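Local coordinates for mandelate racemase/muconate lactonizing protein (Alicyclobacillus acidocaldarius LAA1, PDB 3QLD) that is of unassigned function but belongs to the enolase superfamily, combining an enolase-like N-terminal domain with a C-terminal domain of the TIM-barrel class, at residues G175-A180 and A206-Q211; Q222-D227 and A233-S238. All coordinates share one frame; numbering follows the deposited sequence.

Contact 1 (G175-A180 and A206-Q211); sequences GRDRAA and APVLRQ. With SO4 (sulfate ion), chain F.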
loop_
_atom_site.group_PDB
_atom_site.type_symbol
_atom_site.label_atom_id
_atom_site.label_comp_id
_atom_site.label_asym_id
_atom_site.label_seq_id
_atom_site.Cartn_x
_atom_site.Cartn_y
_atom_site.Cartn_z
ATOM N N GLY A 175 -29.485 -6.672 -6.298
ATOM C CA GLY A 175 -30.400 -7.294 -7.256
ATOM C C GLY A 175 -30.325 -8.797 -7.213
ATOM O O GLY A 175 -31.199 -9.486 -7.780
ATOM N N ARG A 176 -29.269 -9.320 -6.588
ATOM C CA ARG A 176 -29.067 -10.770 -6.443
ATOM C C ARG A 176 -28.537 -10.956 -5.040
ATOM O O ARG A 176 -27.392 -11.285 -4.828
ATOM C CB ARG A 176 -28.097 -11.295 -7.501
ATOM C CG ARG A 176 -27.854 -10.288 -8.684
ATOM C CD ARG A 176 -27.625 -10.893 -10.094
ATOM N NE ARG A 176 -26.919 -12.182 -10.092
ATOM C CZ ARG A 176 -25.864 -12.489 -10.848
ATOM N NH1 ARG A 176 -25.318 -13.705 -10.755
ATOM N NH2 ARG A 176 -25.356 -11.597 -11.709
ATOM N N ASP A 177 -29.422 -10.748 -4.068
ATOM C CA ASP A 177 -29.064 -10.849 -2.662
ATOM C C ASP A 177 -30.222 -11.447 -1.843
ATOM O O ASP A 177 -30.101 -12.571 -1.365
ATOM C CB ASP A 177 -28.583 -9.484 -2.075
ATOM C CG ASP A 177 -29.439 -8.274 -2.527
ATOM O OD1 ASP A 177 -30.647 -8.396 -2.802
ATOM O OD2 ASP A 177 -28.888 -7.149 -2.597
ATOM N N ARG A 178 -31.303 -10.689 -1.699
ATOM C CA ARG A 178 -32.430 -11.082 -0.817
ATOM C C ARG A 178 -33.007 -12.460 -1.238
ATOM O O ARG A 178 -33.267 -13.323 -0.392
ATOM C CB ARG A 178 -33.514 -9.988 -0.822
ATOM C CG ARG A 178 -34.497 -10.119 0.328
ATOM C CD ARG A 178 -35.788 -9.355 0.103
ATOM N NE ARG A 178 -36.842 -9.773 1.048
ATOM C CZ ARG A 178 -38.106 -10.075 0.730
ATOM N NH1 ARG A 178 -38.532 -10.031 -0.539
ATOM N NH2 ARG A 178 -38.964 -10.419 1.699
ATOM N N ALA A 179 -33.171 -12.672 -2.542
ATOM C CA ALA A 179 -33.829 -13.915 -3.026
ATOM C C ALA A 179 -33.026 -15.206 -2.715
ATOM O O ALA A 179 -33.562 -16.224 -2.167
ATOM C CB ALA A 179 -34.155 -13.789 -4.510
ATOM N N ALA A 180 -31.733 -15.151 -3.026
ATOM C CA ALA A 180 -30.839 -16.234 -2.681
ATOM C C ALA A 180 -30.819 -16.493 -1.184
ATOM O O ALA A 180 -30.982 -17.650 -0.775
ATOM C CB ALA A 180 -29.403 -15.965 -3.214
ATOM N N ALA A 206 -28.206 0.999 1.222
ATOM C CA ALA A 206 -28.443 0.652 2.608
ATOM C C ALA A 206 -29.832 0.009 2.876
ATOM O O ALA A 206 -29.875 -0.951 3.648
ATOM C CB ALA A 206 -28.195 1.860 3.589
ATOM N N PRO A 207 -30.929 0.522 2.263
ATOM C CA PRO A 207 -32.224 -0.110 2.548
ATOM C C PRO A 207 -32.259 -1.613 2.172
ATOM O O PRO A 207 -32.801 -2.433 2.898
ATOM C CB PRO A 207 -33.188 0.722 1.702
ATOM C CG PRO A 207 -32.539 2.123 1.757
ATOM C CD PRO A 207 -31.111 1.748 1.449
ATOM N N VAL A 208 -31.628 -1.985 1.058
ATOM C CA VAL A 208 -31.537 -3.398 0.647
ATOM C C VAL A 208 -30.778 -4.248 1.608
ATOM O O VAL A 208 -31.154 -5.406 1.904
ATOM C CB VAL A 208 -30.897 -3.504 -0.826
ATOM C CG1 VAL A 208 -30.297 -4.897 -1.096
ATOM C CG2 VAL A 208 -31.961 -3.152 -1.873
ATOM N N LEU A 209 -29.643 -3.723 2.089
ATOM C CA LEU A 209 -28.825 -4.476 3.006
ATOM C C LEU A 209 -29.551 -4.640 4.349
ATOM O O LEU A 209 -29.427 -5.659 5.051
ATOM C CB LEU A 209 -27.489 -3.738 3.243
ATOM C CG LEU A 209 -26.508 -3.894 2.053
ATOM C CD1 LEU A 209 -25.231 -2.976 2.235
ATOM C CD2 LEU A 209 -26.038 -5.339 1.914
ATOM N N ARG A 210 -30.289 -3.611 4.728
ATOM C CA ARG A 210 -31.021 -3.667 6.006
ATOM C C ARG A 210 -32.123 -4.767 5.966
ATOM O O ARG A 210 -32.400 -5.407 6.969
ATOM C CB ARG A 210 -31.654 -2.314 6.279
ATOM C CG ARG A 210 -32.748 -2.301 7.483
ATOM C CD ARG A 210 -32.228 -2.544 8.958
ATOM N NE ARG A 210 -33.373 -2.366 9.877
ATOM C CZ ARG A 210 -33.735 -3.229 10.844
ATOM N NH1 ARG A 210 -33.038 -4.356 11.074
ATOM N NH2 ARG A 210 -34.808 -2.949 11.603
ATOM N N GLN A 211 -32.679 -5.004 4.783
ATOM C CA GLN A 211 -33.724 -6.073 4.583
ATOM C C GLN A 211 -33.117 -7.432 4.915
ATOM O O GLN A 211 -33.838 -8.402 5.308
ATOM C CB GLN A 211 -34.247 -6.093 3.144
ATOM C CG GLN A 211 -35.083 -4.901 2.574
ATOM C CD GLN A 211 -35.250 -5.002 1.000
ATOM O OE1 GLN A 211 -35.208 -6.098 0.423
ATOM N NE2 GLN A 211 -35.383 -3.857 0.326
HETATM S S SO4 F . -34.782 -5.840 14.134
HETATM O O1 SO4 F . -33.844 -6.401 13.143
HETATM O O2 SO4 F . -36.161 -6.087 13.682
HETATM O O3 SO4 F . -34.499 -6.448 15.426
HETATM O O4 SO4 F . -34.547 -4.411 14.218
#
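The guanidinium of R178 and the side-chain amide of Q211 stand almost perpendicular, their planes 79° apart, and the amide oxygen approaches the guanidinium obliquely. The touching is done lower on the arginine chain: Q211 OE1 lies 3.3 Å from R178 CD, whereas R178 NE is 4.1 Å from that oxygen and instead makes a weak hydrogen bond to Y215. R178 reaches across because CG is anti to the backbone N (chi1 -164°) and the chain stays extended as far as NE. The second meeting is a tight van der Waals contact, not a polar bond: D177 OD2 comes within 3.1 Å of V208 CG1, the side chains crossing at about a right angle. Within its own segment, R178 N donates to D177 OD1 (2.6 Å), meeting the anti side a little out of the carboxylate plane; Y201 is hydrogen-bonded to D177 OD2. Away from these contacts, R210 turns its guanidinium edge to a sulfate, probably from the crystallisation liquor. R210 NH1 to sulfate O1 is 3.0 Å and nearly straight (174°); R210 NH2 binds sulfate O4, and NH1 also pairs with D213. The D177 carboxylate and R178 NE have hydrogen bonds outside this pair of segments, so the join itself is van der Waals contact between oxygen and carbon.

Contact 2 (Q222-D227 and A233-S238); sequences QPLPED and AKLQAS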
loop_
_atom_site.group_PDB
_atom_site.type_symbol
_atom_site.label_atom_id
_atom_site.label_comp_id
_atom_site.label_asym_id
_atom_site.label_seq_id
_atom_site.Cartn_x
_atom_site.Cartn_y
_atom_site.Cartn_z
ATOM N N GLN A 222 -17.296 -6.957 3.389
ATOM C CA GLN A 222 -16.909 -5.899 2.392
ATOM C C GLN A 222 -18.078 -5.342 1.596
ATOM O O GLN A 222 -18.120 -5.407 0.377
ATOM C CB GLN A 222 -15.798 -6.490 1.491
ATOM C CG GLN A 222 -14.431 -6.747 2.244
ATOM C CD GLN A 222 -13.596 -5.506 2.647
ATOM O OE1 GLN A 222 -12.898 -5.527 3.672
ATOM N NE2 GLN A 222 -13.692 -4.413 1.877
ATOM N N PRO A 223 -19.103 -4.761 2.288
ATOM C CA PRO A 223 -20.276 -4.328 1.583
ATOM C C PRO A 223 -19.948 -3.137 0.621
ATOM O O PRO A 223 -20.466 -3.076 -0.472
ATOM C CB PRO A 223 -21.203 -3.839 2.711
ATOM C CG PRO A 223 -20.366 -3.602 3.849
ATOM C CD PRO A 223 -19.281 -4.637 3.753
ATOM N N LEU A 224 -19.082 -2.244 1.067
ATOM C CA LEU A 224 -18.819 -0.985 0.341
ATOM C C LEU A 224 -17.397 -1.019 -0.264
ATOM O O LEU A 224 -16.560 -1.832 0.124
ATOM C CB LEU A 224 -18.970 0.238 1.277
ATOM C CG LEU A 224 -20.367 0.454 1.943
ATOM C CD1 LEU A 224 -20.375 1.690 2.870
ATOM C CD2 LEU A 224 -21.525 0.479 0.888
ATOM N N PRO A 225 -17.148 -0.125 -1.239
ATOM C CA PRO A 225 -15.772 0.020 -1.698
ATOM C C PRO A 225 -14.897 0.516 -0.585
ATOM O O PRO A 225 -15.401 1.035 0.415
ATOM C CB PRO A 225 -15.876 1.138 -2.728
ATOM C CG PRO A 225 -17.286 1.195 -3.146
ATOM C CD PRO A 225 -18.043 0.858 -1.886
ATOM N N GLU A 226 -13.581 0.420 -0.771
ATOM C CA GLU A 226 -12.629 1.026 0.174
ATOM C C GLU A 226 -12.601 2.564 -0.049
ATOM O O GLU A 226 -11.519 3.165 -0.106
ATOM C CB GLU A 226 -11.221 0.357 0.075
ATOM C CG GLU A 226 -11.180 -1.183 0.287
ATOM C CD GLU A 226 -9.852 -1.892 -0.184
ATOM O OE1 GLU A 226 -8.803 -1.746 0.502
ATOM O OE2 GLU A 226 -9.853 -2.615 -1.230
ATOM N N ASP A 227 -13.791 3.201 -0.145
ATOM C CA ASP A 227 -13.979 4.663 -0.465
ATOM C C ASP A 227 -14.101 5.674 0.674
ATOM O O ASP A 227 -13.664 6.833 0.512
ATOM C CB ASP A 227 -15.222 4.897 -1.354
ATOM C CG ASP A 227 -14.927 4.711 -2.842
ATOM O OD1 ASP A 227 -13.731 4.655 -3.202
ATOM O OD2 ASP A 227 -15.901 4.618 -3.636
ATOM N N ALA A 233 -19.108 3.413 8.676
ATOM C CA ALA A 233 -19.553 3.597 10.047
ATOM C C ALA A 233 -21.045 3.791 10.090
ATOM O O ALA A 233 -21.748 3.200 10.951
ATOM C CB ALA A 233 -18.834 4.820 10.692
ATOM N N LYS A 234 -21.554 4.638 9.197
ATOM C CA LYS A 234 -23.003 4.848 9.127
ATOM C C LYS A 234 -23.750 3.613 8.692
ATOM O O LYS A 234 -24.830 3.353 9.171
ATOM C CB LYS A 234 -23.265 5.943 8.122
ATOM C CG LYS A 234 -24.670 6.413 8.011
ATOM C CD LYS A 234 -24.766 7.487 6.900
ATOM C CE LYS A 234 -24.498 8.872 7.468
ATOM N NZ LYS A 234 -23.108 9.064 7.944
ATOM N N LEU A 235 -23.182 2.838 7.756
ATOM C CA LEU A 235 -23.899 1.631 7.357
ATOM C C LEU A 235 -23.933 0.633 8.509
ATOM O O LEU A 235 -24.968 0.055 8.789
ATOM C CB LEU A 235 -23.249 1.032 6.091
ATOM C CG LEU A 235 -23.837 -0.325 5.675
ATOM C CD1 LEU A 235 -25.264 -0.139 5.104
ATOM C CD2 LEU A 235 -22.907 -0.945 4.585
ATOM N N GLN A 236 -22.807 0.386 9.168
ATOM C CA GLN A 236 -22.793 -0.612 10.278
ATOM C C GLN A 236 -23.730 -0.206 11.396
ATOM O O GLN A 236 -24.487 -1.061 11.940
ATOM C CB GLN A 236 -21.393 -0.844 10.827
ATOM C CG GLN A 236 -21.315 -1.809 12.011
ATOM C CD GLN A 236 -21.759 -3.274 11.688
ATOM O OE1 GLN A 236 -20.908 -4.144 11.657
ATOM N NE2 GLN A 236 -23.081 -3.527 11.469
ATOM N N ALA A 237 -23.797 1.120 11.664
ATOM C CA ALA A 237 -24.720 1.655 12.743
ATOM C C ALA A 237 -26.184 1.353 12.419
ATOM O O ALA A 237 -26.990 1.143 13.346
ATOM C CB ALA A 237 -24.531 3.187 12.958
ATOM N N SER A 238 -26.490 1.243 11.112
ATOM C CA SER A 238 -27.874 0.999 10.630
ATOM C C SER A 238 -28.268 -0.492 10.480
ATOM O O SER A 238 -29.460 -0.825 10.296
ATOM C CB SER A 238 -28.125 1.698 9.306
ATOM O OG SER A 238 -27.408 1.062 8.199
#
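The carbonyl O of L235, whose side chain meets P223 and L224 across the contact, is gripped twice by S238. S238 OG donates to it over 2.7 Å, with a C=O...donor angle of 123° and the hydroxyl tilted out of the carbonyl plane; S238 N adds a weak bond to the same L235 O at 3.0 Å. With chi1 at 71°, the hydroxyl of S238 turns back to the carbonyl three residues earlier.

The contact itself is apolar and passes through one methyl, with L235, P223 and L224 all buried. L235 CD2 lies 3.7 Å from P223 CG and 3.8 Å from P223 CB, so it meets the CB-CG edge of the pyrrolidine ring, close to the ring plane. The same CD2 is 3.9 Å from L224 CG and 4.0 Å from L224 CD1, near the fork of that leucine. With CG of L235 anti to the backbone N (chi1 174°), the side chain is carried off the helix toward the loop.

This is the turn of a beta-alpha unit in the TIM-barrel-type domain: strand 220-221 leads into the loop 222-227, and helix 229-238 then packs back over it. Q236 ties the helix to what follows, its amide bonding V243 N and T241 O. Helix 206-211 adds A206 and L209 beside L235, and L209 also touches P223. Farther along the loop, E226 forms salt bridges with R250 and with R102 of the second subunit.

Overall arrangement
Contact 1 closes before contact 2 opens along the chain, and their centres lie 15 Å apart on the same side of the chain's centre. All four segments belong to the C-terminal, TIM-barrel-type domain. Its parallel strands 167-171, 192-196 and 220-221 are neighbours in the sheet, and helices 178-187, 206-211 and 229-238 follow them in turn. Helix 206-211 is the middle element: contact 1 ties it to the start of helix 178-187, and its residues also touch contact 2, with R210 CD 3.5 Å from S238 O. The contacts thus join three successive beta-alpha units side by side; E226 and K234, in the segments of contact 2, also meet the second subunit.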